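Local coordinates for 2-oxoglutarate (2OG) and Fe(II)-dependent oxygenase superfamily protein (Arabidopsis thaliana, PDB 6KWA) that probably catalyses the irreversible oxidation of the auxin indole-3-acetic acid to inactive 2-oxoindole-3-acetic acid, using 2-oxoglutarate and a metal centre, at residues Asp6-Ser11 against Val31-Val36; Leu38-Glu43 against Val113-Ala118; Val60-Val65 against Asn96-Gln101; Tyr134-Thr139 against Pro256-Asp261; Tyr154-Glu159 against Val230-Ala235. All coordinates share one frame; numbering follows the deposited sequence.

Interaction 1. Residues Asp6-Ser11 against Val31-Val36; sequences DLEEVS and VINHGV
Leu7 and Asn33 carry this contact, just where two neighbouring parallel strands, 4-6 and 28-32, run out at the edge of the larger sheet of the double-stranded beta-helix fold. The last parallel bridge pairs Asp6 with Ile32, and one step on Leu7 N gives a nearly straight hydrogen bond (172°) to Ile32 O. Beyond that bond Leu7 turns its side chain toward residues 31-36: CD1 lies 3.8 Å from Val31 CB and 4.0 Å from His34 CB, while Leu122 and Leu126 of helix 106-133 also touch it. Asn33 CG, anti to the carbonyl carbon and beside the backbone N (chi1 -52°), starts the amide toward Asp6, where Asn33 ND2 donates to Asp6 OD1 at 2.7 Å. Glu8 also packs on Asn33, its CD 3.5 Å from Asn33 CB as the two side chains cross at about a right angle. Asp6 opens a type I turn that runs to Glu9, and Glu8 N closes an Asx turn on Asp6 OD1 at 2.9 Å. That single oxygen is therefore gripped twice, Glu8 N and Asn33 ND2 approaching it from opposite faces of the carboxylate plane.

Interaction 2. Residues Leu38-Glu43 against Val113-Ala118; sequences LSLMAE and VKYAKA
Lys114, Tyr115 and Ala118 receive Leu40 and Met41 where two helices of the N-terminal part of the chain pack, helix 38-51 over the long helix 106-133. The short segments pass with axes 10.0 Å apart at closest approach and with an angle of 120° between their N-to-C directions. The contact rests on apolar side chains and the backbone of Lys114. Lys114 comes first, and it serves mainly through that backbone: Leu40 CD2 rests 3.5 Å from Lys114 O, while the lysine chain starts toward the other helix from CB and then leads its amine away. Chi1 of 175° puts Leu40 CG anti to the backbone N, and from there the two methyls reach the long helix, Leu40 CD1 4.0 Å from Tyr115 N. Ile111, a turn earlier on the long helix, touches Leu40 as well.

Tyr115 follows. Its CD1 lies 4.3 Å from Leu40 CG, and farther out along the ring CE1 is 4.2 Å from Met41 CG. The CA of Met41 sits at the edge of this ring, near its plane. The phenol OH hydrogen-bonds to Gln179 OE1, and the amide NH2 of that same glutamine bonds to Met41 O, so one residue of strand 175-179 ties both helices to the sheet beneath. Ala118, one turn on, ends the contact with its methyl CB 4.3 Å from Leu40 CD2.

Interaction 3. Residues Val60-Val65 against Asn96-Gln101; sequences VRNTDV and NTFCDQ
Arg61 lies against Gln101 where the loop after helix 56-59 meets the C-terminal end of helix 92-101, a loop-to-helix contact near strand 81-87, at one edge of the larger sheet. The guanidinium of Arg61 has Gln101 O over one face, with NH1 3.3 Å from it but at a poor angle for a hydrogen bond; its NH2 is salt-bridged to Glu103 instead. Arg61 O sits 3.2 Å from Gln101 CD. Asn62, the centre of an inverse gamma turn, is buried. With CG anti to the backbone N (chi1 179°), the amide extends toward the helix, and ND2 gives Gln101 OE1 a long, nearly straight hydrogen bond of 3.3 Å (176°). The acceptor lies in the amide plane of Asn62, and the donor nearly on the line of the glutamine C=O. Asn62 ND2 also bonds to Gly85 O in strand 81-87, so this amide joins loop, helix and strand, and it meets the Phe98 ring at its edge, 3.3 Å from Phe98 CD1. Thr63 comes last, with CG2 3.6 Å from Gln101 NE2. An alanine in place of Gln101 would probably leave Asn62 ND2 with one acceptor fewer and open a gap beside Arg61 O and Thr63 CG2.

Interaction 4. Residues Tyr134-Thr139 against Pro256-Asp261; sequences YGLVET and PSEFVD
Tyr134 and Phe259 form a T-shaped aromatic pair, the edge of Phe259 directed at the face of Tyr134 with ring planes 83° apart and centroids separated by 4.8 Å. Phe259 CE1 stands over the centre of the tyrosine ring, and CZ lies 3.6 Å from Tyr134 CD2. Apolar packing continues at Leu136, whose CD2 is 3.7 Å from Phe259 CE2 and whose CD1 rests against Glu258 CB. Trp218 of helix 213-218 backs the same cluster, touching Leu136 and meeting Phe259 edge-to-face. A leucine in place of Tyr134 would probably cost Phe259 the flat face its edge packs on and leave Glu24 without the phenol OH that hydrogen-bonds to it.

The contact joins the Schellman motif at Gly135, which ends helix 106-133, to a 3-10 turn at 257-259 in the C-terminal loop after the last strand of the fold. At the polar side of the contact two like charges meet: Glu138 and Glu258 point tip to tip, with Glu138 OE1 3.0 Å from Glu258 OE2; the closeness would probably raise their pKa, and one may carry a proton. A water bridges the segments, donating to Glu138 OE2 at 3.2 Å and accepting from Ser257 N at 2.9 Å.

Interaction 5. Residues Tyr154-Glu159 against Val230-Ala235; sequences YHFKPE and VQCKEA
Phe156 packs on Cys232, and its side chain can be followed outward from the backbone. CB lies 3.7 Å from Cys232 SG and 3.8 Å from Glu234 O. CG, anti to the carbonyl carbon (chi1 -61°), is 3.9 Å from that same sulfur and 4.0 Å from Cys232 CB. Farther on, CD1 and CD2 are each 4.2 Å from Cys232 CB. This carbon sits over one face of the ring, displaced toward the rim, in a CH-pi contact 14° off the ring normal; SG stands obliquely to the ring as a sulfur-aromatic neighbour. Cys232 is backed by Thr160 and Val161.

The backbone of Phe156 touches too, its O lying close to Ala235 CA. The Ala235 methyl then tucks against the Lys157-Pro158 peptide, with CB 3.4 Å from Pro158 N. At the other end Val230 CG1 approaches Tyr154 CE1 obliquely. Tyr154 is a 2-oxoglutarate-binding residue, lying beside two others, Arg238 and Asn152, and its side chain is about 7 Å from the bound magnesium ion. The contact joins the ends of strand 147-155 of the larger sheet and strand 228-231 of the smaller one, the two sheets of the double-stranded beta-helix, beside the 2-oxoglutarate pocket of this oxygenase family.

In the fold
Interactions 1 and 2 come first along the chain and touch, with centres 17 Å apart: Val36 and His34, in the loop joining strand 28-32 to helix 38-51, pack on Met41 of that helix. The chain between the two halves of interaction 2 contains interaction 3, whose centre is about 19 Å from that of interaction 2. Helix 106-133 then runs to interaction 4, whose halves enclose interaction 5 in sequence, although their centres lie 43 Å apart on opposite sides of the chain's centre. Interactions 1 and 5 both reach the seven-stranded sheet. Interactions 1 to 4 involve helices and loops around the double-stranded beta-helix, while interaction 5 lies between its strand ends and holds the cosubstrate-binding residue Tyr154.

Interaction 1. Residues Asp6-Ser11 against Val31-Val36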
# COMPACT_ATOMS: atom_id res chain seq x y z
N ASP A 6 -8.26 -15.57 0.16
CA ASP A 6 -8.60 -15.94 -1.22
C ASP A 6 -9.77 -15.11 -1.71
O ASP A 6 -10.90 -15.35 -1.33
CB ASP A 6 -8.95 -17.44 -1.27
CG ASP A 6 -9.13 -17.99 -2.71
OD1 ASP A 6 -9.28 -17.22 -3.68
OD2 ASP A 6 -9.13 -19.23 -2.85
N LEU A 7 -9.50 -14.16 -2.61
CA LEU A 7 -10.54 -13.25 -3.08
C LEU A 7 -11.49 -13.94 -4.05
O LEU A 7 -12.48 -13.33 -4.46
CB LEU A 7 -9.91 -12.02 -3.76
CG LEU A 7 -9.08 -11.11 -2.83
CD1 LEU A 7 -8.59 -9.88 -3.55
CD2 LEU A 7 -9.88 -10.69 -1.59
N GLU A 8 -11.22 -15.20 -4.40
CA GLU A 8 -12.18 -15.99 -5.21
C GLU A 8 -13.04 -16.94 -4.35
O GLU A 8 -13.65 -17.86 -4.87
CB GLU A 8 -11.50 -16.80 -6.31
CG GLU A 8 -10.98 -15.95 -7.45
CD GLU A 8 -10.24 -16.77 -8.50
OE1 GLU A 8 -9.97 -17.97 -8.27
OE2 GLU A 8 -9.94 -16.22 -9.58
N GLU A 9 -13.06 -16.73 -3.04
CA GLU A 9 -13.96 -17.46 -2.15
C GLU A 9 -15.38 -17.23 -2.64
O GLU A 9 -15.75 -16.09 -2.92
CB GLU A 9 -13.79 -16.99 -0.70
CG GLU A 9 -14.95 -17.35 0.21
CD GLU A 9 -14.98 -18.80 0.62
OE1 GLU A 9 -13.93 -19.33 1.08
OE2 GLU A 9 -16.06 -19.42 0.47
N VAL A 10 -16.16 -18.30 -2.79
CA VAL A 10 -17.44 -18.18 -3.48
C VAL A 10 -18.46 -17.46 -2.61
O VAL A 10 -19.30 -16.71 -3.10
CB VAL A 10 -18.01 -19.56 -3.93
CG1 VAL A 10 -18.28 -20.48 -2.73
CG2 VAL A 10 -19.29 -19.36 -4.72
N SER A 11 -18.37 -17.69 -1.31
CA SER A 11 -19.30 -17.09 -0.36
C SER A 11 -18.88 -15.69 0.08
O SER A 11 -17.87 -15.55 0.74
CB SER A 11 -19.46 -17.99 0.86
OG SER A 11 -20.03 -17.25 1.92
N VAL A 31 -3.44 -11.17 -0.11
CA VAL A 31 -4.50 -11.65 -0.98
C VAL A 31 -3.91 -12.50 -2.10
O VAL A 31 -2.80 -12.24 -2.61
CB VAL A 31 -5.37 -10.52 -1.58
CG1 VAL A 31 -6.22 -9.89 -0.48
CG2 VAL A 31 -4.53 -9.45 -2.31
N ILE A 32 -4.64 -13.57 -2.44
CA ILE A 32 -4.36 -14.40 -3.60
C ILE A 32 -5.60 -14.41 -4.47
O ILE A 32 -6.69 -14.03 -4.00
CB ILE A 32 -4.02 -15.85 -3.20
CG1 ILE A 32 -5.15 -16.42 -2.33
CG2 ILE A 32 -2.69 -15.92 -2.50
CD1 ILE A 32 -4.99 -17.89 -1.99
N ASN A 33 -5.43 -14.83 -5.72
CA ASN A 33 -6.49 -14.77 -6.72
C ASN A 33 -7.13 -13.39 -6.75
O ASN A 33 -8.34 -13.25 -6.82
CB ASN A 33 -7.54 -15.85 -6.46
CG ASN A 33 -6.91 -17.24 -6.32
OD1 ASN A 33 -5.82 -17.51 -6.84
ND2 ASN A 33 -7.58 -18.11 -5.57
N HIS A 34 -6.27 -12.38 -6.69
CA HIS A 34 -6.65 -10.98 -6.58
C HIS A 34 -7.20 -10.34 -7.85
O HIS A 34 -7.56 -9.17 -7.84
CB HIS A 34 -5.46 -10.19 -6.06
CG HIS A 34 -4.16 -10.60 -6.64
ND1 HIS A 34 -3.86 -10.43 -7.97
CD2 HIS A 34 -3.07 -11.16 -6.07
CE1 HIS A 34 -2.64 -10.89 -8.20
NE2 HIS A 34 -2.13 -11.33 -7.06
N GLY A 35 -7.13 -11.06 -8.96
CA GLY A 35 -7.61 -10.53 -10.22
C GLY A 35 -6.68 -9.60 -11.00
O GLY A 35 -7.03 -9.14 -12.06
N VAL A 36 -5.49 -9.33 -10.49
CA VAL A 36 -4.54 -8.50 -11.22
C VAL A 36 -3.60 -9.33 -12.08
O VAL A 36 -3.03 -10.32 -11.60
CB VAL A 36 -3.68 -7.64 -10.27
CG1 VAL A 36 -2.79 -6.70 -11.07
CG2 VAL A 36 -4.59 -6.83 -9.33

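Interaction 2. Residues Leu38-Glu43 against Val113-Ala118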
# COMPACT_ATOMS: atom_id res chain seq x y z
N LEU A 38 -0.71 -11.13 -13.74
CA LEU A 38 0.61 -11.43 -13.21
C LEU A 38 1.68 -10.81 -14.11
O LEU A 38 2.66 -10.25 -13.62
CB LEU A 38 0.80 -12.94 -13.12
CG LEU A 38 0.25 -13.72 -11.92
CD1 LEU A 38 -1.23 -13.50 -11.79
CD2 LEU A 38 0.48 -15.20 -12.16
N SER A 39 1.46 -10.86 -15.42
CA SER A 39 2.39 -10.29 -16.37
C SER A 39 2.45 -8.77 -16.23
O SER A 39 3.52 -8.17 -16.32
CB SER A 39 2.00 -10.69 -17.81
OG SER A 39 2.26 -12.07 -18.03
N LEU A 40 1.29 -8.15 -16.00
CA LEU A 40 1.23 -6.71 -15.77
C LEU A 40 2.03 -6.32 -14.52
O LEU A 40 2.72 -5.31 -14.49
CB LEU A 40 -0.22 -6.25 -15.63
CG LEU A 40 -0.39 -4.77 -15.27
CD1 LEU A 40 0.32 -3.88 -16.29
CD2 LEU A 40 -1.86 -4.42 -15.11
N MET A 41 1.92 -7.14 -13.48
CA MET A 41 2.67 -6.89 -12.26
C MET A 41 4.16 -7.02 -12.53
O MET A 41 4.96 -6.19 -12.07
CB MET A 41 2.23 -7.88 -11.17
CG MET A 41 0.86 -7.56 -10.57
SD MET A 41 0.31 -8.82 -9.41
CE MET A 41 1.67 -8.97 -8.26
N ALA A 42 4.56 -8.03 -13.30
CA ALA A 42 5.98 -8.23 -13.57
C ALA A 42 6.48 -7.11 -14.45
O ALA A 42 7.58 -6.60 -14.26
CB ALA A 42 6.24 -9.58 -14.20
N GLU A 43 5.64 -6.68 -15.39
CA GLU A 43 6.01 -5.59 -16.28
C GLU A 43 6.13 -4.29 -15.49
O GLU A 43 6.94 -3.39 -15.82
CB GLU A 43 4.99 -5.44 -17.43
CG GLU A 43 5.27 -6.47 -18.52
CD GLU A 43 4.10 -6.74 -19.42
OE1 GLU A 43 3.07 -6.04 -19.33
OE2 GLU A 43 4.19 -7.72 -20.19
N VAL A 113 -0.45 2.90 -16.78
CA VAL A 113 -1.86 3.26 -16.87
C VAL A 113 -2.74 2.06 -16.53
O VAL A 113 -3.74 2.20 -15.81
CB VAL A 113 -2.17 3.81 -18.29
CG1 VAL A 113 -3.69 3.83 -18.59
CG2 VAL A 113 -1.57 5.19 -18.44
N LYS A 114 -2.34 0.89 -17.01
CA LYS A 114 -3.10 -0.33 -16.79
C LYS A 114 -2.87 -0.88 -15.35
O LYS A 114 -3.77 -1.48 -14.76
CB LYS A 114 -2.76 -1.36 -17.86
CG LYS A 114 -3.27 -0.98 -19.26
CD LYS A 114 -4.63 -0.22 -19.20
CE LYS A 114 -4.93 0.59 -20.50
NZ LYS A 114 -6.34 1.06 -20.63
N TYR A 115 -1.66 -0.73 -14.82
CA TYR A 115 -1.38 -1.08 -13.43
C TYR A 115 -2.17 -0.21 -12.46
O TYR A 115 -2.78 -0.72 -11.52
CB TYR A 115 0.10 -0.93 -13.12
CG TYR A 115 0.50 -1.50 -11.78
CD1 TYR A 115 0.88 -2.83 -11.67
CD2 TYR A 115 0.49 -0.72 -10.63
CE1 TYR A 115 1.27 -3.36 -10.44
CE2 TYR A 115 0.86 -1.24 -9.41
CZ TYR A 115 1.25 -2.55 -9.32
OH TYR A 115 1.62 -3.06 -8.11
N ALA A 116 -2.15 1.10 -12.69
CA ALA A 116 -2.88 2.04 -11.86
C ALA A 116 -4.35 1.68 -11.77
O ALA A 116 -4.94 1.68 -10.69
CB ALA A 116 -2.72 3.47 -12.39
N LYS A 117 -4.94 1.37 -12.91
CA LYS A 117 -6.38 1.16 -12.93
C LYS A 117 -6.72 -0.19 -12.28
O LYS A 117 -7.69 -0.29 -11.55
CB LYS A 117 -6.88 1.26 -14.38
CG LYS A 117 -8.07 0.41 -14.78
CD LYS A 117 -8.52 0.91 -16.18
CE LYS A 117 -9.66 0.13 -16.80
NZ LYS A 117 -10.94 0.51 -16.16
N ALA A 118 -5.87 -1.19 -12.49
CA ALA A 118 -6.09 -2.51 -11.91
C ALA A 118 -5.93 -2.51 -10.40
O ALA A 118 -6.72 -3.13 -9.70
CB ALA A 118 -5.13 -3.52 -12.53

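Interaction 3. Residues Val60-Val65 against Asn96-Gln101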
# COMPACT_ATOMS: atom_id res chain seq x y z
N VAL A 60 14.39 14.14 -10.29
CA VAL A 60 14.07 15.29 -9.43
C VAL A 60 12.89 16.08 -9.99
O VAL A 60 12.27 16.89 -9.27
CB VAL A 60 15.30 16.23 -9.23
CG1 VAL A 60 15.00 17.33 -8.22
CG2 VAL A 60 16.50 15.43 -8.74
N ARG A 61 12.56 15.83 -11.26
CA ARG A 61 11.40 16.43 -11.92
C ARG A 61 10.07 15.82 -11.40
O ARG A 61 8.99 16.39 -11.63
CB ARG A 61 11.53 16.25 -13.43
CG ARG A 61 12.51 17.22 -14.09
CD ARG A 61 12.95 16.78 -15.51
NE ARG A 61 11.90 16.27 -16.38
CZ ARG A 61 12.12 15.80 -17.62
NH1 ARG A 61 11.10 15.36 -18.35
NH2 ARG A 61 13.35 15.80 -18.12
N ASN A 62 10.15 14.68 -10.72
CA ASN A 62 8.98 14.09 -10.05
C ASN A 62 8.67 14.92 -8.82
O ASN A 62 9.10 14.62 -7.71
CB ASN A 62 9.24 12.62 -9.70
CG ASN A 62 8.06 11.94 -8.99
OD1 ASN A 62 8.26 11.22 -8.01
ND2 ASN A 62 6.84 12.14 -9.48
N THR A 63 7.88 15.97 -9.01
CA THR A 63 7.68 16.96 -7.97
C THR A 63 6.49 16.60 -7.10
O THR A 63 5.58 15.91 -7.52
CB THR A 63 7.48 18.36 -8.58
OG1 THR A 63 7.21 19.30 -7.54
CG2 THR A 63 6.31 18.36 -9.51
N ASP A 64 6.53 17.07 -5.86
CA ASP A 64 5.44 16.84 -4.92
C ASP A 64 4.15 17.49 -5.42
O ASP A 64 4.17 18.47 -6.17
CB ASP A 64 5.81 17.39 -3.55
CG ASP A 64 6.76 16.47 -2.81
OD1 ASP A 64 7.21 15.48 -3.42
OD2 ASP A 64 7.07 16.74 -1.64
N VAL A 65 3.02 16.88 -5.03
CA VAL A 65 1.70 17.49 -5.20
C VAL A 65 1.11 17.57 -3.79
O VAL A 65 0.80 18.65 -3.31
CB VAL A 65 0.82 16.69 -6.17
CG1 VAL A 65 -0.57 17.33 -6.30
CG2 VAL A 65 1.49 16.65 -7.56
N ASN A 96 -0.30 10.23 -16.45
CA ASN A 96 0.46 10.69 -17.61
C ASN A 96 1.48 11.79 -17.28
O ASN A 96 2.57 11.83 -17.85
CB ASN A 96 -0.47 11.18 -18.71
CG ASN A 96 -0.99 10.05 -19.54
OD1 ASN A 96 -0.23 9.17 -19.94
ND2 ASN A 96 -2.29 10.05 -19.80
N THR A 97 1.11 12.67 -16.37
CA THR A 97 2.02 13.70 -15.93
C THR A 97 3.30 13.10 -15.37
O THR A 97 4.41 13.54 -15.69
CB THR A 97 1.36 14.56 -14.88
OG1 THR A 97 0.24 15.21 -15.48
CG2 THR A 97 2.35 15.58 -14.28
N PHE A 98 3.13 12.08 -14.52
CA PHE A 98 4.22 11.33 -13.96
C PHE A 98 5.06 10.70 -15.08
O PHE A 98 6.29 10.76 -15.06
CB PHE A 98 3.65 10.27 -13.02
CG PHE A 98 4.68 9.38 -12.40
CD1 PHE A 98 5.36 9.78 -11.25
CD2 PHE A 98 4.96 8.13 -12.93
CE1 PHE A 98 6.31 8.96 -10.66
CE2 PHE A 98 5.91 7.31 -12.34
CZ PHE A 98 6.58 7.72 -11.21
N CYS A 99 4.41 10.10 -16.07
CA CYS A 99 5.12 9.49 -17.18
C CYS A 99 5.88 10.54 -18.04
O CYS A 99 6.99 10.28 -18.51
CB CYS A 99 4.17 8.67 -18.03
SG CYS A 99 3.64 7.16 -17.20
N ASP A 100 5.27 11.71 -18.21
CA ASP A 100 5.96 12.82 -18.86
C ASP A 100 7.24 13.15 -18.11
O ASP A 100 8.31 13.17 -18.72
CB ASP A 100 5.05 14.05 -18.96
CG ASP A 100 3.81 13.79 -19.83
OD1 ASP A 100 3.80 12.77 -20.56
OD2 ASP A 100 2.86 14.61 -19.79
N GLN A 101 7.12 13.37 -16.79
CA GLN A 101 8.24 13.74 -15.92
C GLN A 101 9.41 12.74 -15.97
O GLN A 101 10.57 13.13 -15.93
CB GLN A 101 7.78 13.90 -14.45
CG GLN A 101 6.87 15.11 -14.16
CD GLN A 101 6.30 15.15 -12.73
OE1 GLN A 101 6.35 14.16 -12.00
NE2 GLN A 101 5.75 16.28 -12.35

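Interaction 4. Residues Tyr134-Thr139 against Pro256-Asp261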
# COMPACT_ATOMS: atom_id res chain seq x y z
N TYR A 134 -19.31 -5.11 7.73
CA TYR A 134 -19.96 -4.50 8.88
C TYR A 134 -21.46 -4.28 8.68
O TYR A 134 -22.15 -3.79 9.59
CB TYR A 134 -19.29 -3.14 9.20
CG TYR A 134 -17.92 -3.27 9.86
CD1 TYR A 134 -17.80 -3.71 11.16
CD2 TYR A 134 -16.76 -2.95 9.16
CE1 TYR A 134 -16.54 -3.83 11.77
CE2 TYR A 134 -15.50 -3.08 9.75
CZ TYR A 134 -15.39 -3.52 11.05
OH TYR A 134 -14.15 -3.65 11.66
N GLY A 135 -21.97 -4.62 7.49
CA GLY A 135 -23.38 -4.41 7.16
C GLY A 135 -23.79 -2.94 7.04
O GLY A 135 -24.94 -2.58 7.26
N LEU A 136 -22.83 -2.11 6.65
CA LEU A 136 -23.03 -0.68 6.51
C LEU A 136 -23.87 -0.34 5.29
O LEU A 136 -23.91 -1.11 4.32
CB LEU A 136 -21.68 0.03 6.39
CG LEU A 136 -20.93 0.57 7.60
CD1 LEU A 136 -21.19 -0.19 8.87
CD2 LEU A 136 -19.43 0.70 7.27
N VAL A 137 -24.54 0.81 5.38
CA VAL A 137 -25.33 1.34 4.28
C VAL A 137 -24.44 2.16 3.36
O VAL A 137 -24.70 2.27 2.17
CB VAL A 137 -26.53 2.19 4.77
CG1 VAL A 137 -27.46 1.32 5.60
CG2 VAL A 137 -26.07 3.39 5.57
N GLU A 138 -23.38 2.75 3.92
CA GLU A 138 -22.50 3.59 3.13
C GLU A 138 -21.50 2.73 2.34
O GLU A 138 -20.30 2.81 2.55
CB GLU A 138 -21.74 4.53 4.06
CG GLU A 138 -22.61 5.41 4.97
CD GLU A 138 -23.09 4.72 6.25
OE1 GLU A 138 -22.83 3.51 6.43
OE2 GLU A 138 -23.74 5.38 7.08
N THR A 139 -21.99 1.99 1.35
CA THR A 139 -21.12 1.05 0.65
C THR A 139 -20.29 1.76 -0.42
O THR A 139 -19.54 1.14 -1.14
CB THR A 139 -21.93 -0.11 0.03
OG1 THR A 139 -22.94 0.43 -0.84
CG2 THR A 139 -22.61 -0.95 1.14
N PRO A 256 -18.75 6.70 9.99
CA PRO A 256 -20.18 6.40 9.86
C PRO A 256 -20.79 6.15 11.25
O PRO A 256 -20.21 5.43 12.07
CB PRO A 256 -20.19 5.14 9.01
CG PRO A 256 -18.97 5.27 8.15
CD PRO A 256 -17.95 6.00 8.97
N SER A 257 -21.93 6.78 11.51
CA SER A 257 -22.63 6.71 12.79
C SER A 257 -22.68 5.30 13.39
O SER A 257 -22.53 5.14 14.61
CB SER A 257 -24.03 7.27 12.65
OG SER A 257 -24.79 6.45 11.77
N GLU A 258 -22.93 4.30 12.55
CA GLU A 258 -23.05 2.92 13.01
C GLU A 258 -21.91 2.46 13.94
O GLU A 258 -22.09 1.56 14.75
CB GLU A 258 -23.14 1.93 11.84
CG GLU A 258 -24.36 2.02 10.90
CD GLU A 258 -24.06 2.72 9.60
OE1 GLU A 258 -23.19 3.62 9.59
OE2 GLU A 258 -24.66 2.32 8.56
N PHE A 259 -20.73 3.04 13.74
CA PHE A 259 -19.52 2.68 14.48
C PHE A 259 -19.40 3.34 15.85
O PHE A 259 -18.62 2.91 16.69
CB PHE A 259 -18.28 3.06 13.67
CG PHE A 259 -17.96 2.09 12.58
CD1 PHE A 259 -17.86 0.74 12.87
CD2 PHE A 259 -17.75 2.53 11.28
CE1 PHE A 259 -17.56 -0.17 11.87
CE2 PHE A 259 -17.45 1.64 10.28
CZ PHE A 259 -17.35 0.28 10.58
N VAL A 260 -20.11 4.44 16.02
CA VAL A 260 -19.99 5.20 17.24
C VAL A 260 -21.23 5.08 18.08
O VAL A 260 -22.33 5.42 17.64
CB VAL A 260 -19.72 6.67 16.95
CG1 VAL A 260 -19.45 7.41 18.26
CG2 VAL A 260 -18.54 6.79 15.98
N ASP A 261 -21.05 4.59 19.30
CA ASP A 261 -22.16 4.51 20.22
C ASP A 261 -21.67 4.44 21.66
O ASP A 261 -20.47 4.58 21.93
CB ASP A 261 -23.07 3.34 19.86
CG ASP A 261 -22.31 2.05 19.64
OD1 ASP A 261 -21.80 1.50 20.65
OD2 ASP A 261 -22.23 1.60 18.46
O HOH W 1 -23.03 7.85 9.05

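Interaction 5. Residues Tyr154-Glu159 against Val230-Ala235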
# COMPACT_ATOMS: atom_id res chain seq x y z
N TYR A 154 15.12 -0.01 -2.37
CA TYR A 154 15.90 -0.14 -1.13
C TYR A 154 17.30 -0.58 -1.47
O TYR A 154 17.46 -1.57 -2.22
CB TYR A 154 15.26 -1.14 -0.13
CG TYR A 154 13.91 -0.71 0.26
CD1 TYR A 154 13.73 0.12 1.35
CD2 TYR A 154 12.80 -1.06 -0.51
CE1 TYR A 154 12.49 0.57 1.69
CE2 TYR A 154 11.55 -0.60 -0.18
CZ TYR A 154 11.40 0.20 0.91
OH TYR A 154 10.14 0.61 1.19
N HIS A 155 18.29 0.12 -0.95
CA HIS A 155 19.63 -0.32 -1.14
C HIS A 155 20.32 -0.75 0.16
O HIS A 155 20.69 0.09 0.99
CB HIS A 155 20.44 0.79 -1.78
CG HIS A 155 21.86 0.38 -2.07
ND1 HIS A 155 22.89 1.29 -2.11
CD2 HIS A 155 22.40 -0.84 -2.30
CE1 HIS A 155 24.01 0.63 -2.38
NE2 HIS A 155 23.75 -0.66 -2.51
N PHE A 156 20.46 -2.05 0.39
CA PHE A 156 21.10 -2.56 1.61
C PHE A 156 22.53 -3.00 1.31
O PHE A 156 22.77 -3.79 0.41
CB PHE A 156 20.26 -3.71 2.20
CG PHE A 156 18.86 -3.28 2.59
CD1 PHE A 156 18.66 -2.09 3.26
CD2 PHE A 156 17.76 -4.03 2.22
CE1 PHE A 156 17.40 -1.68 3.60
CE2 PHE A 156 16.49 -3.61 2.55
CZ PHE A 156 16.32 -2.43 3.24
N LYS A 157 23.48 -2.44 2.07
CA LYS A 157 24.90 -2.75 1.95
C LYS A 157 25.34 -3.69 3.08
O LYS A 157 24.58 -3.84 4.02
CB LYS A 157 25.73 -1.46 2.00
CG LYS A 157 26.55 -1.25 0.71
CD LYS A 157 26.45 0.16 0.09
CE LYS A 157 26.98 0.09 -1.30
NZ LYS A 157 27.13 1.52 -1.83
N PRO A 158 26.54 -4.31 2.99
CA PRO A 158 26.88 -5.39 3.93
C PRO A 158 26.85 -4.98 5.40
O PRO A 158 26.67 -5.84 6.26
CB PRO A 158 28.30 -5.78 3.52
CG PRO A 158 28.30 -5.56 2.06
CD PRO A 158 27.47 -4.31 1.84
N GLU A 159 26.99 -3.69 5.68
CA GLU A 159 26.94 -3.21 7.05
C GLU A 159 25.50 -3.18 7.58
O GLU A 159 25.28 -3.19 8.79
CB GLU A 159 27.57 -1.82 7.16
CG GLU A 159 27.61 -1.25 8.60
CD GLU A 159 28.50 -2.04 9.56
OE1 GLU A 159 29.30 -2.88 9.09
OE2 GLU A 159 28.40 -1.82 10.79
N VAL A 230 10.57 -2.77 7.54
CA VAL A 230 11.30 -3.71 6.70
C VAL A 230 12.69 -3.92 7.29
O VAL A 230 13.41 -2.97 7.60
CB VAL A 230 11.38 -3.23 5.24
CG1 VAL A 230 11.91 -1.81 5.16
CG2 VAL A 230 12.25 -4.19 4.43
N GLN A 231 13.02 -5.18 7.51
CA GLN A 231 14.31 -5.56 8.07
C GLN A 231 15.27 -6.00 6.98
O GLN A 231 14.88 -6.67 6.02
CB GLN A 231 14.13 -6.69 9.07
CG GLN A 231 14.28 -6.28 10.49
CD GLN A 231 14.57 -7.48 11.35
OE1 GLN A 231 14.31 -8.61 10.95
NE2 GLN A 231 15.12 -7.24 12.54
N CYS A 232 16.54 -5.63 7.12
CA CYS A 232 17.53 -6.08 6.15
C CYS A 232 18.00 -7.50 6.44
O CYS A 232 18.49 -7.78 7.53
CB CYS A 232 18.73 -5.13 6.15
SG CYS A 232 20.11 -5.80 5.23
N LYS A 233 17.91 -8.39 5.46
CA LYS A 233 18.26 -9.80 5.68
C LYS A 233 19.52 -10.12 4.88
O LYS A 233 20.28 -11.03 5.23
CB LYS A 233 17.12 -10.75 5.26
CG LYS A 233 15.90 -10.80 6.20
CD LYS A 233 14.84 -11.83 5.74
CE LYS A 233 14.03 -11.36 4.53
NZ LYS A 233 12.80 -12.19 4.27
N GLU A 234 19.75 -9.35 3.82
CA GLU A 234 20.94 -9.53 2.98
C GLU A 234 21.28 -8.23 2.26
O GLU A 234 20.38 -7.50 1.84
CB GLU A 234 20.73 -10.67 2.00
CG GLU A 234 19.49 -10.53 1.15
CD GLU A 234 19.34 -11.69 0.20
OE1 GLU A 234 20.11 -12.66 0.35
OE2 GLU A 234 18.47 -11.63 -0.70
N ALA A 235 22.57 -7.95 2.11
CA ALA A 235 23.03 -6.79 1.34
C ALA A 235 22.61 -6.95 -0.11
O ALA A 235 23.22 -7.69 -0.89
CB ALA A 235 24.53 -6.61 1.46